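Local coordinates for protein 2',5'-phosphodiesterase 12 (Homo sapiens, PDB 4Z0V) that belongs to the endonuclease/exonuclease/phosphatase family and joins a DNase I-like domain to an N-terminal domain of the E-set type, at residues A[8-13]-A[91-96]; A[40-45]-A[60-65]. All blocks are in the same frame, centred on the assembly; numbering follows the deposited sequence.

Both contacts lie in the N-terminal, E-set-type domain and reach the same four-stranded antiparallel sheet, their centres about 14 Å apart; interaction 2 is nested in the chain between the two segments of interaction 1. Interaction 1 sets strand 9-14, from a separate two-stranded sheet, against the edge strand 93-96 through side chains and one bridging water, with an exposed arginine covering leucine. Interaction 2 lies along the inner strand 40-46, to which the loop 60-65 is fastened by backbone and indole hydrogen bonds. Both are partly buried, but interaction 2 buries more surface and is the more polar, combining a buried tryptophan with a salt bridge to the exposed Glu62.

Interaction 1: A[8-13]-A[91-96]; sequences PAFTEL and HSRELE
Arg93 meets Leu13 at both ends of its side chain, with CB and with the guanidinium. Its CB packs against Leu13 CD2 at 3.5 Å. CG, anti to the carbonyl carbon (chi1 -64°), comes near the plane of the Phe10 ring at its edge, 4.3 Å from CD2 of that ring. Bends at chi2 and chi3 fold the chain back, and the guanidinium receives Leu13 CD2 on one face, offset toward the rim, with Arg93 CZ 4.0 Å from this methyl. At the tip, NH1 rests 3.9 Å from Leu13 CB, while NH2 lies 3.5 Å from the carbonyl O of Phe10, which sits in the guanidinium plane. Beyond Arg93, Leu95 slides past Leu13 in the opposite direction, its CD2 reaching Leu13 CG at 4.2 Å and packing on the Leu13 carbonyl. Where the segments begin, one water spans the gap, donating to Pro8 O at 2.7 Å and accepting from His91 N at 2.9 Å. The two backbones run nearly parallel, 12° apart, yet belong to different sheets. Strand 9-14 pairs with strand 28-32, interrupted by a classic beta bulge in which Thr11 and Glu12 both face Ser30; strand 93-96 is an edge strand pairing with 77-82. Phe10 and Leu13 reach across to Cys81 on strand 77-82 and back to Leu31 and Leu29 on strand 28-32, bridging the two sheets.

Interaction 2: A[40-45]-A[60-65]; sequences LFRWYK and DVEERV
The indole NE1 of Trp43 is held by two carbonyls of the 60-65 loop: it donates to Glu63 O at 3.0 Å and to Arg64 O at 3.1 Å, both weak, bent bonds that share one hydrogen. Both oxygens lie near the ring plane at the NE1 edge. The backbone of the same residue adds a straighter bond, Trp43 N to Val61 O at 3.1 Å (155° at the hydrogen), while Val61 CG1 packs on Trp43 CD1. Arg42 starts away from the loop and returns to it: CG is anti to the backbone N (chi1 177°), the chain bends at chi2 and chi3, and the guanidinium lies against Glu62. Glu62 CG lies 3.3 Å above the centre of the guanidinium plane, and the carboxylate stacks on it at 27°, with a salt bridge of 3.2 Å from Arg42 NH1 to Glu62 OE1. Arg42 NH2 turns instead to the carbonyl of Thr59. Arg64 CB sits over the face of the Phe41 ring, 4.1 Å from its centroid, in a CH-pi contact; the extended Arg64 chain runs on to a salt bridge with Glu197. A water donates to Glu62 O at 2.6 Å and accepts from Phe41 N. Strand 40-46 lies between strands 56-58 and 77-82, Phe41 and Trp43 touching Cys81 and Leu79 respectively, while Arg64 and Val65 meet helix 185-198 of the DNase I-like domain at Ala198.

Interaction 1: A[8-13]-A[91-96]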
loop_
_atom_site.group_PDB
_atom_site.type_symbol
_atom_site.label_atom_id
_atom_site.label_comp_id
_atom_site.label_asym_id
_atom_site.label_seq_id
_atom_site.Cartn_x
_atom_site.Cartn_y
_atom_site.Cartn_z
ATOM N N PRO A 8 -28.797 13.436 -7.285
ATOM C CA PRO A 8 -27.332 13.304 -7.227
ATOM C C PRO A 8 -26.740 14.509 -6.501
ATOM O O PRO A 8 -27.154 15.641 -6.750
ATOM C CB PRO A 8 -26.916 13.244 -8.707
ATOM C CG PRO A 8 -28.177 12.891 -9.452
ATOM C CD PRO A 8 -29.267 13.537 -8.683
ATOM N N ALA A 9 -25.864 14.253 -5.528
ATOM C CA ALA A 9 -25.251 15.305 -4.718
ATOM C C ALA A 9 -23.890 14.876 -4.205
ATOM O O ALA A 9 -23.708 13.716 -3.853
ATOM C CB ALA A 9 -26.159 15.677 -3.546
ATOM N N PHE A 10 -22.917 15.801 -4.221
ATOM C CA PHE A 10 -21.573 15.575 -3.690
ATOM C C PHE A 10 -21.638 15.855 -2.190
ATOM O O PHE A 10 -21.887 16.998 -1.813
ATOM C CB PHE A 10 -20.499 16.466 -4.393
ATOM C CG PHE A 10 -20.153 16.126 -5.826
ATOM C CD1 PHE A 10 -19.430 14.978 -6.131
ATOM C CD2 PHE A 10 -20.504 16.980 -6.863
ATOM C CE1 PHE A 10 -19.127 14.653 -7.459
ATOM C CE2 PHE A 10 -20.191 16.660 -8.189
ATOM C CZ PHE A 10 -19.510 15.498 -8.481
ATOM N N THR A 11 -21.499 14.808 -1.339
ATOM C CA THR A 11 -21.508 14.930 0.129
ATOM C C THR A 11 -20.179 15.511 0.607
ATOM O O THR A 11 -20.121 16.188 1.639
ATOM C CB THR A 11 -21.788 13.591 0.799
ATOM O OG1 THR A 11 -20.802 12.639 0.392
ATOM C CG2 THR A 11 -23.175 13.073 0.501
ATOM N N GLU A 12 -19.105 15.224 -0.141
ATOM C CA GLU A 12 -17.770 15.739 0.140
ATOM C C GLU A 12 -17.192 16.171 -1.183
ATOM O O GLU A 12 -17.382 15.480 -2.182
ATOM C CB GLU A 12 -16.870 14.692 0.844
ATOM C CG GLU A 12 -17.380 14.229 2.200
ATOM C CD GLU A 12 -16.511 13.239 2.946
ATOM O OE1 GLU A 12 -16.371 12.085 2.479
ATOM O OE2 GLU A 12 -15.999 13.612 4.026
ATOM N N LEU A 13 -16.628 17.363 -1.213
ATOM C CA LEU A 13 -15.978 17.955 -2.380
ATOM C C LEU A 13 -14.829 18.716 -1.802
ATOM O O LEU A 13 -15.065 19.682 -1.053
ATOM C CB LEU A 13 -16.956 18.818 -3.204
ATOM C CG LEU A 13 -16.433 19.250 -4.561
ATOM C CD1 LEU A 13 -16.281 18.069 -5.482
ATOM C CD2 LEU A 13 -17.349 20.256 -5.190
ATOM N N HIS A 91 -27.457 19.564 -8.397
ATOM C CA HIS A 91 -26.986 20.946 -8.427
ATOM C C HIS A 91 -25.458 20.983 -8.602
ATOM O O HIS A 91 -24.730 20.203 -7.978
ATOM C CB HIS A 91 -27.449 21.701 -7.171
ATOM C CG HIS A 91 -28.913 22.028 -7.203
ATOM N ND1 HIS A 91 -29.849 21.257 -6.522
ATOM C CD2 HIS A 91 -29.559 23.010 -7.872
ATOM C CE1 HIS A 91 -31.023 21.816 -6.766
ATOM N NE2 HIS A 91 -30.901 22.872 -7.577
ATOM N N SER A 92 -24.985 21.830 -9.525
ATOM C CA SER A 92 -23.554 21.944 -9.826
ATOM C C SER A 92 -22.800 22.567 -8.676
ATOM O O SER A 92 -23.348 23.366 -7.899
ATOM C CB SER A 92 -23.336 22.771 -11.087
ATOM O OG SER A 92 -24.044 22.220 -12.181
ATOM N N ARG A 93 -21.530 22.188 -8.557
ATOM C CA ARG A 93 -20.662 22.695 -7.504
ATOM C C ARG A 93 -19.369 23.183 -8.115
ATOM O O ARG A 93 -18.954 22.660 -9.145
ATOM C CB ARG A 93 -20.350 21.558 -6.506
ATOM C CG ARG A 93 -21.568 21.001 -5.738
ATOM C CD ARG A 93 -21.960 21.842 -4.531
ATOM N NE ARG A 93 -20.803 22.178 -3.695
ATOM C CZ ARG A 93 -20.320 21.421 -2.713
ATOM N NH1 ARG A 93 -19.245 21.805 -2.040
ATOM N NH2 ARG A 93 -20.907 20.272 -2.398
ATOM N N GLU A 94 -18.713 24.151 -7.485
ATOM C CA GLU A 94 -17.413 24.616 -7.989
ATOM C C GLU A 94 -16.506 24.783 -6.805
ATOM O O GLU A 94 -16.981 25.144 -5.720
ATOM C CB GLU A 94 -17.536 25.925 -8.809
ATOM C CG GLU A 94 -18.243 25.735 -10.167
ATOM C CD GLU A 94 -18.064 26.818 -11.227
ATOM O OE1 GLU A 94 -17.922 28.006 -10.858
ATOM O OE2 GLU A 94 -18.109 26.481 -12.435
ATOM N N LEU A 95 -15.217 24.478 -6.984
ATOM C CA LEU A 95 -14.247 24.581 -5.915
ATOM C C LEU A 95 -12.936 25.105 -6.454
ATOM O O LEU A 95 -12.414 24.549 -7.416
ATOM C CB LEU A 95 -14.056 23.192 -5.276
ATOM C CG LEU A 95 -13.213 23.099 -4.005
ATOM C CD1 LEU A 95 -13.609 24.148 -2.986
ATOM C CD2 LEU A 95 -13.336 21.760 -3.407
ATOM N N GLU A 96 -12.404 26.157 -5.813
ATOM C CA GLU A 96 -11.137 26.769 -6.214
ATOM C C GLU A 96 -10.049 26.325 -5.288
ATOM O O GLU A 96 -10.300 26.177 -4.088
ATOM C CB GLU A 96 -11.200 28.305 -6.156
ATOM C CG GLU A 96 -12.267 28.959 -6.999
ATOM C CD GLU A 96 -12.385 30.451 -6.771
ATOM O OE1 GLU A 96 -11.430 31.058 -6.228
ATOM O OE2 GLU A 96 -13.417 31.021 -7.191
HETATM O O HOH W 1 -28.023 18.086 -6.004
#

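Interaction 2: A[40-45]-A[60-65]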
loop_
_atom_site.group_PDB
_atom_site.type_symbol
_atom_site.label_atom_id
_atom_site.label_comp_id
_atom_site.label_asym_id
_atom_site.label_seq_id
_atom_site.Cartn_x
_atom_site.Cartn_y
_atom_site.Cartn_z
ATOM N N LEU A 40 -20.270 15.474 -14.539
ATOM C CA LEU A 40 -19.560 16.364 -15.472
ATOM C C LEU A 40 -18.436 17.053 -14.739
ATOM O O LEU A 40 -18.636 17.514 -13.615
ATOM C CB LEU A 40 -20.521 17.435 -16.055
ATOM C CG LEU A 40 -21.799 16.957 -16.787
ATOM C CD1 LEU A 40 -22.620 18.150 -17.269
ATOM C CD2 LEU A 40 -21.477 16.035 -17.955
ATOM N N PHE A 41 -17.267 17.117 -15.353
ATOM C CA PHE A 41 -16.115 17.787 -14.754
ATOM C C PHE A 41 -15.519 18.755 -15.730
ATOM O O PHE A 41 -15.436 18.467 -16.926
ATOM C CB PHE A 41 -15.024 16.759 -14.361
ATOM C CG PHE A 41 -15.507 15.714 -13.395
ATOM C CD1 PHE A 41 -15.621 15.997 -12.043
ATOM C CD2 PHE A 41 -15.838 14.436 -13.834
ATOM C CE1 PHE A 41 -16.105 15.030 -11.145
ATOM C CE2 PHE A 41 -16.310 13.469 -12.932
ATOM C CZ PHE A 41 -16.443 13.776 -11.599
ATOM N N ARG A 42 -15.067 19.884 -15.236
ATOM C CA ARG A 42 -14.355 20.828 -16.093
ATOM C C ARG A 42 -13.358 21.566 -15.230
ATOM O O ARG A 42 -13.732 22.064 -14.183
ATOM C CB ARG A 42 -15.309 21.809 -16.809
ATOM C CG ARG A 42 -14.584 22.862 -17.667
ATOM C CD ARG A 42 -13.814 22.252 -18.842
ATOM N NE ARG A 42 -14.715 21.859 -19.933
ATOM C CZ ARG A 42 -14.310 21.590 -21.169
ATOM N NH1 ARG A 42 -15.188 21.234 -22.099
ATOM N NH2 ARG A 42 -13.025 21.664 -21.482
ATOM N N TRP A 43 -12.113 21.631 -15.666
ATOM C CA TRP A 43 -11.083 22.317 -14.912
ATOM C C TRP A 43 -10.777 23.659 -15.543
ATOM O O TRP A 43 -10.669 23.763 -16.774
ATOM C CB TRP A 43 -9.815 21.471 -14.855
ATOM C CG TRP A 43 -9.920 20.332 -13.887
ATOM C CD1 TRP A 43 -10.289 19.039 -14.160
ATOM C CD2 TRP A 43 -9.544 20.366 -12.515
ATOM N NE1 TRP A 43 -10.200 18.276 -13.014
ATOM C CE2 TRP A 43 -9.723 19.062 -11.996
ATOM C CE3 TRP A 43 -9.022 21.373 -11.674
ATOM C CZ2 TRP A 43 -9.452 18.754 -10.657
ATOM C CZ3 TRP A 43 -8.765 21.063 -10.349
ATOM C CH2 TRP A 43 -8.967 19.765 -9.862
ATOM N N TYR A 44 -10.550 24.656 -14.687
ATOM C CA TYR A 44 -10.149 26.009 -15.061
ATOM C C TYR A 44 -8.870 26.409 -14.393
ATOM O O TYR A 44 -8.537 25.893 -13.323
ATOM C CB TYR A 44 -11.198 27.045 -14.664
ATOM C CG TYR A 44 -12.557 26.783 -15.239
ATOM C CD1 TYR A 44 -13.424 25.874 -14.637
ATOM C CD2 TYR A 44 -13.024 27.512 -16.334
ATOM C CE1 TYR A 44 -14.706 25.654 -15.144
ATOM C CE2 TYR A 44 -14.307 27.306 -16.842
ATOM C CZ TYR A 44 -15.140 26.371 -16.244
ATOM O OH TYR A 44 -16.402 26.142 -16.736
ATOM N N LYS A 45 -8.172 27.359 -15.001
ATOM C CA LYS A 45 -6.983 27.936 -14.396
ATOM C C LYS A 45 -7.160 29.447 -14.408
ATOM O O LYS A 45 -7.882 29.978 -15.247
ATOM C CB LYS A 45 -5.696 27.495 -15.124
ATOM C CG LYS A 45 -5.595 28.043 -16.549
ATOM C CD LYS A 45 -4.530 27.368 -17.422
ATOM C CE LYS A 45 -4.598 27.915 -18.837
ATOM N NZ LYS A 45 -3.371 27.611 -19.622
ATOM N N ASP A 60 -8.736 22.246 -21.434
ATOM C CA ASP A 60 -9.414 21.217 -22.222
ATOM C C ASP A 60 -9.621 19.935 -21.389
ATOM O O ASP A 60 -9.993 18.905 -21.943
ATOM C CB ASP A 60 -8.658 20.905 -23.549
ATOM C CG ASP A 60 -7.184 20.548 -23.457
ATOM O OD1 ASP A 60 -6.760 20.012 -22.404
ATOM O OD2 ASP A 60 -6.458 20.765 -24.458
ATOM N N VAL A 61 -9.459 20.010 -20.057
ATOM C CA VAL A 61 -9.561 18.807 -19.247
ATOM C C VAL A 61 -10.981 18.679 -18.673
ATOM O O VAL A 61 -11.417 19.508 -17.860
ATOM C CB VAL A 61 -8.443 18.779 -18.163
ATOM C CG1 VAL A 61 -8.524 17.515 -17.312
ATOM C CG2 VAL A 61 -7.047 18.914 -18.806
ATOM N N GLU A 62 -11.685 17.624 -19.120
ATOM C CA GLU A 62 -13.066 17.298 -18.715
ATOM C C GLU A 62 -13.118 16.058 -17.855
ATOM O O GLU A 62 -14.166 15.419 -17.751
ATOM C CB GLU A 62 -13.957 17.078 -19.956
ATOM C CG GLU A 62 -14.049 18.280 -20.866
ATOM C CD GLU A 62 -14.877 18.019 -22.108
ATOM O OE1 GLU A 62 -14.401 18.337 -23.221
ATOM O OE2 GLU A 62 -15.988 17.462 -21.972
ATOM N N GLU A 63 -12.003 15.724 -17.228
ATOM C CA GLU A 63 -11.821 14.555 -16.381
ATOM C C GLU A 63 -11.786 14.967 -14.927
ATOM O O GLU A 63 -11.512 16.120 -14.612
ATOM C CB GLU A 63 -10.498 13.845 -16.719
ATOM C CG GLU A 63 -10.167 13.730 -18.197
ATOM C CD GLU A 63 -10.402 12.355 -18.780
ATOM O OE1 GLU A 63 -11.498 12.123 -19.339
ATOM O OE2 GLU A 63 -9.486 11.507 -18.673
ATOM N N ARG A 64 -11.983 14.012 -14.039
ATOM C CA ARG A 64 -11.973 14.252 -12.601
ATOM C C ARG A 64 -10.589 14.758 -12.142
ATOM O O ARG A 64 -10.504 15.662 -11.316
ATOM C CB ARG A 64 -12.336 12.935 -11.909
ATOM C CG ARG A 64 -12.150 12.948 -10.414
ATOM C CD ARG A 64 -12.612 11.619 -9.842
ATOM N NE ARG A 64 -12.373 11.622 -8.404
ATOM C CZ ARG A 64 -12.972 10.814 -7.545
ATOM N NH1 ARG A 64 -13.857 9.920 -7.971
ATOM N NH2 ARG A 64 -12.692 10.890 -6.255
ATOM N N VAL A 65 -9.524 14.190 -12.719
ATOM C CA VAL A 65 -8.129 14.480 -12.355
ATOM C C VAL A 65 -7.539 15.480 -13.322
ATOM O O VAL A 65 -7.771 15.406 -14.532
ATOM C CB VAL A 65 -7.309 13.149 -12.336
ATOM C CG1 VAL A 65 -5.821 13.377 -12.025
ATOM C CG2 VAL A 65 -7.903 12.187 -11.319
HETATM O O HOH W 2 -16.761 15.508 -17.828
#